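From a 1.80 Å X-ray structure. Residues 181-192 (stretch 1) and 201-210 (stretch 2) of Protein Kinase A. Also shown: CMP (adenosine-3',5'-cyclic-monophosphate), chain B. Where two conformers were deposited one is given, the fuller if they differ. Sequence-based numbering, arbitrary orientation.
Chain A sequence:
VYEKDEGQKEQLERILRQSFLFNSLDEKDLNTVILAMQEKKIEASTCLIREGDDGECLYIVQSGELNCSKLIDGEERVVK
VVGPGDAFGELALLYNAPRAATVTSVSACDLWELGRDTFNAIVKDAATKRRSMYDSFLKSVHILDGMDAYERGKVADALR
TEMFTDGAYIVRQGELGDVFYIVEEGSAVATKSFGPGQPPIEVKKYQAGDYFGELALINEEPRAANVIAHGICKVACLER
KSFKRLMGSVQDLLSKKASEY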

# COMPACT_ATOMS: atom_id res chain seq x y z
N TYR A 181 7.37 -9.37 -2.40
CA TYR A 181 6.24 -10.22 -2.11
C TYR A 181 6.50 -11.27 -1.01
O TYR A 181 7.61 -11.79 -0.85
CB TYR A 181 5.85 -10.98 -3.39
CG TYR A 181 5.41 -10.14 -4.54
CD1 TYR A 181 4.11 -9.70 -4.66
CD2 TYR A 181 6.33 -9.77 -5.52
CE1 TYR A 181 3.72 -8.92 -5.75
CE2 TYR A 181 5.96 -8.98 -6.57
CZ TYR A 181 4.66 -8.57 -6.70
OH TYR A 181 4.25 -7.81 -7.77
N ILE A 182 5.51 -11.49 -0.16
CA ILE A 182 5.50 -12.57 0.79
C ILE A 182 4.17 -13.35 0.59
O ILE A 182 3.08 -12.75 0.50
CB ILE A 182 5.59 -12.09 2.23
CG1 ILE A 182 6.63 -10.95 2.39
CG2 ILE A 182 5.88 -13.29 3.09
CD1 ILE A 182 6.59 -10.28 3.77
N VAL A 183 4.25 -14.66 0.48
CA VAL A 183 3.10 -15.44 0.23
C VAL A 183 2.34 -15.54 1.57
O VAL A 183 2.88 -16.06 2.54
CB VAL A 183 3.44 -16.88 -0.23
CG1 VAL A 183 2.19 -17.69 -0.40
CG2 VAL A 183 4.25 -16.90 -1.55
N GLU A 184 1.12 -15.09 1.57
CA GLU A 184 0.25 -15.22 2.77
C GLU A 184 -0.39 -16.61 2.86
O GLU A 184 -0.45 -17.21 3.94
CB GLU A 184 -0.88 -14.19 2.73
CG GLU A 184 -0.42 -12.75 2.72
CD GLU A 184 -1.58 -11.73 2.69
OE1 GLU A 184 -2.50 -11.88 3.57
OE2 GLU A 184 -1.55 -10.78 1.83
N GLU A 185 -0.91 -17.08 1.73
CA GLU A 185 -1.53 -18.40 1.59
C GLU A 185 -1.40 -18.83 0.13
O GLU A 185 -1.29 -17.98 -0.77
CB GLU A 185 -3.03 -18.37 1.94
CG GLU A 185 -3.40 -17.98 3.36
CD GLU A 185 -4.89 -18.28 3.64
OE1 GLU A 185 -5.21 -19.44 3.96
OE2 GLU A 185 -5.70 -17.36 3.55
N GLY A 186 -1.52 -20.13 -0.12
CA GLY A 186 -1.36 -20.69 -1.45
C GLY A 186 0.07 -20.97 -1.82
O GLY A 186 0.91 -21.18 -0.98
N SER A 187 0.36 -20.98 -3.11
CA SER A 187 1.59 -21.52 -3.59
C SER A 187 2.00 -20.85 -4.90
O SER A 187 1.15 -20.34 -5.63
CB SER A 187 1.41 -23.04 -3.81
OG SER A 187 2.63 -23.69 -4.15
N ALA A 188 3.27 -20.91 -5.19
CA ALA A 188 3.84 -20.36 -6.46
C ALA A 188 5.05 -21.11 -6.80
O ALA A 188 5.62 -21.83 -5.96
CB ALA A 188 4.15 -18.87 -6.34
N VAL A 189 5.48 -20.98 -8.06
CA VAL A 189 6.71 -21.53 -8.53
C VAL A 189 7.55 -20.44 -9.24
O VAL A 189 7.00 -19.59 -9.91
CB VAL A 189 6.50 -22.72 -9.50
CG1 VAL A 189 5.79 -23.85 -8.71
CG2 VAL A 189 5.67 -22.32 -10.70
N ALA A 190 8.84 -20.49 -9.02
CA ALA A 190 9.81 -19.66 -9.75
C ALA A 190 10.35 -20.50 -10.89
O ALA A 190 10.82 -21.64 -10.66
CB ALA A 190 10.93 -19.25 -8.84
N THR A 191 10.37 -19.91 -12.07
CA THR A 191 11.02 -20.55 -13.24
C THR A 191 11.98 -19.53 -13.79
O THR A 191 11.70 -18.31 -13.78
CB THR A 191 9.99 -21.01 -14.29
OG1 THR A 191 9.40 -19.90 -14.98
CG2 THR A 191 8.87 -21.78 -13.67
N LYS A 192 13.10 -20.01 -14.33
CA LYS A 192 14.16 -19.17 -14.77
C LYS A 192 14.77 -19.70 -16.05
O LYS A 192 15.17 -20.87 -16.07
CB LYS A 192 15.23 -19.12 -13.70
CG LYS A 192 16.44 -18.24 -14.00
CD LYS A 192 17.30 -18.04 -12.74
CE LYS A 192 18.41 -17.04 -12.99
NZ LYS A 192 19.57 -17.33 -12.11
N ILE A 201 13.24 -23.01 -16.63
CA ILE A 201 13.06 -24.25 -15.90
C ILE A 201 12.65 -23.93 -14.47
O ILE A 201 13.02 -22.86 -13.95
CB ILE A 201 14.32 -25.11 -15.92
CG1 ILE A 201 15.48 -24.43 -15.27
CG2 ILE A 201 14.65 -25.47 -17.39
CD1 ILE A 201 16.62 -25.37 -14.91
N GLU A 202 11.90 -24.82 -13.86
CA GLU A 202 11.48 -24.59 -12.48
C GLU A 202 12.69 -24.61 -11.59
O GLU A 202 13.49 -25.51 -11.70
CB GLU A 202 10.44 -25.59 -12.02
CG GLU A 202 10.07 -25.36 -10.56
CD GLU A 202 9.12 -26.40 -10.04
OE1 GLU A 202 8.14 -26.75 -10.76
OE2 GLU A 202 9.38 -26.87 -8.90
N VAL A 203 12.81 -23.62 -10.71
CA VAL A 203 13.94 -23.46 -9.81
C VAL A 203 13.55 -23.33 -8.32
O VAL A 203 14.44 -23.40 -7.45
CB VAL A 203 14.86 -22.29 -10.20
CG1 VAL A 203 15.48 -22.57 -11.56
CG2 VAL A 203 14.13 -20.96 -10.27
N LYS A 204 12.28 -23.16 -8.02
CA LYS A 204 11.87 -23.08 -6.58
C LYS A 204 10.39 -23.21 -6.51
O LYS A 204 9.68 -22.80 -7.42
CB LYS A 204 12.32 -21.76 -5.96
CG LYS A 204 12.15 -21.73 -4.45
CD LYS A 204 13.09 -20.70 -3.89
CE LYS A 204 12.91 -20.53 -2.41
NZ LYS A 204 13.70 -21.54 -1.67
N LYS A 205 9.89 -23.77 -5.39
CA LYS A 205 8.47 -23.87 -5.13
C LYS A 205 8.23 -23.06 -3.86
O LYS A 205 9.05 -23.15 -2.96
CB LYS A 205 8.07 -25.33 -4.85
CG LYS A 205 8.49 -26.34 -5.91
CD LYS A 205 8.25 -27.80 -5.44
CE LYS A 205 8.46 -28.83 -6.56
NZ LYS A 205 7.45 -28.71 -7.66
N TYR A 206 7.21 -22.21 -3.85
CA TYR A 206 6.94 -21.36 -2.68
C TYR A 206 5.70 -21.85 -1.99
O TYR A 206 4.78 -22.32 -2.62
CB TYR A 206 6.70 -19.90 -3.08
CG TYR A 206 7.95 -19.25 -3.57
CD1 TYR A 206 9.04 -19.08 -2.75
CD2 TYR A 206 8.09 -18.89 -4.91
CE1 TYR A 206 10.20 -18.51 -3.19
CE2 TYR A 206 9.25 -18.24 -5.36
CZ TYR A 206 10.29 -18.08 -4.52
OH TYR A 206 11.46 -17.53 -4.95
N GLN A 207 5.68 -21.67 -0.69
CA GLN A 207 4.49 -21.93 0.14
C GLN A 207 4.27 -20.74 1.06
O GLN A 207 5.08 -19.80 1.13
CB GLN A 207 4.71 -23.18 1.02
CG GLN A 207 4.86 -24.49 0.28
CD GLN A 207 3.63 -24.93 -0.56
OE1 GLN A 207 2.42 -24.75 -0.17
NE2 GLN A 207 3.94 -25.53 -1.73
N ALA A 208 3.20 -20.82 1.84
CA ALA A 208 2.85 -19.72 2.75
C ALA A 208 4.01 -19.36 3.67
O ALA A 208 4.65 -20.23 4.27
CB ALA A 208 1.59 -20.07 3.55
N GLY A 209 4.32 -18.06 3.74
CA GLY A 209 5.40 -17.56 4.55
C GLY A 209 6.69 -17.31 3.80
O GLY A 209 7.55 -16.66 4.29
N ASP A 210 6.81 -17.84 2.59
CA ASP A 210 8.02 -17.57 1.78
C ASP A 210 7.97 -16.21 1.09
O ASP A 210 6.89 -15.71 0.79
CB ASP A 210 8.13 -18.60 0.69
CG ASP A 210 8.50 -19.98 1.21
OD1 ASP A 210 9.12 -20.05 2.28
OD2 ASP A 210 8.15 -20.99 0.57
P CMP B . 13.55 -10.93 -8.42
O1P CMP B . 13.17 -9.60 -7.92
O2P CMP B . 14.74 -11.04 -9.37
O5' CMP B . 12.26 -11.55 -9.14
C5' CMP B . 12.30 -12.95 -9.48
C4' CMP B . 12.45 -13.66 -8.12
O4' CMP B . 12.56 -15.09 -8.18
C3' CMP B . 13.78 -13.29 -7.49
O3' CMP B . 13.76 -11.90 -7.14
C2' CMP B . 13.90 -14.28 -6.35
O2' CMP B . 13.08 -13.88 -5.21
C1' CMP B . 13.18 -15.47 -6.97
N9 CMP B . 14.07 -16.55 -7.28
C8 CMP B . 13.79 -17.83 -6.96
N7 CMP B . 14.80 -18.67 -7.42
C5 CMP B . 15.70 -17.90 -8.07
C6 CMP B . 17.00 -18.11 -8.78
N6 CMP B . 17.54 -19.36 -8.92
N1 CMP B . 17.58 -17.01 -9.27
C2 CMP B . 17.09 -15.74 -9.20
N3 CMP B . 15.91 -15.49 -8.55
C4 CMP B . 15.22 -16.50 -7.97
O HOH W 1 1.18 -22.70 1.34

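Stretch 1 meets stretch 2 twice, first through the end of one strand and then, after the chain turns a corner at Glu184, Glu185 and Gly186, through an antiparallel ladder. The two stretches together bury 822 Å² against each other.

Tyr181 contributes little, its side chain leading away. At Ile182 the CA lies 3.4 Å from Asp210 O, a CA-H...O contact beside the stronger bond that Val183 N donates to the same Asp210 O (2.9 Å). Val183 O in turn accepts from Gly209 N (2.7 Å), so the backbone of Val183 is held at both polar atoms by the type II turn from Gln207 to Asp210. That turn is braced internally by Asp210 N to Gln207 O (3.0 Å) and Gln207 N to Asp210 OD2 (2.9 Å). The side chain of Val183 points toward stretch 2, with CG2 4.2 Å from Tyr206 CB.

Through the corner, direct contact thins: Glu184 O and Ala208 CB approach to 3.5 Å, while the side chains of Glu184 and Glu185 point away. Gly186 has backbone angles at which a CB would be jammed against the preceding carbonyl. A water spans the gap here, donating to Gly186 O and Gln207 OE1 and accepting from Ala208 N, each at 2.8 Å.

Tyr206 O receives two bonds, from Ser187 OG (3.0 Å) and from Ala188 N (3.3 Å). The Ala188–Tyr206 pair is completed by Tyr206 N to Ala188 O, at 2.7 Å and nearly linear. Val189 then faces Lys205 in a non-hydrogen-bonded pair, its CA 3.4 Å from Lys204 O. On this side of the sheet, shared with Thr191 and Glu202, Lys205 NZ forms a salt bridge with Glu202 OE2 (2.9 Å).

Ala190 marks a bulge. Its N donates to Lys204 O (2.9 Å), but its O accepts a good bond from Val203 N (2.8 Å) and only a weak one from Lys204 N (3.4 Å). The register therefore shifts by one, and Thr191 pairs with Glu202, their CA atoms 4.1 Å apart. Ala190 CB packs against Val203 CG2 (3.9 Å) and Tyr206 CE2 (4.0 Å).

Lys192 closes the ladder with reciprocal 2.9 Å bonds, Lys192 N to Ile201 O and Ile201 N to Lys192 O. Its extended side chain reaches the cyclic AMP, where NZ makes a weak hydrogen bond to N1 (3.5 Å). The nucleotide also approaches Ala190 and Tyr206: its C8 lies 3.7 Å from Ala190 CB and 3.1 Å from Tyr206 OH.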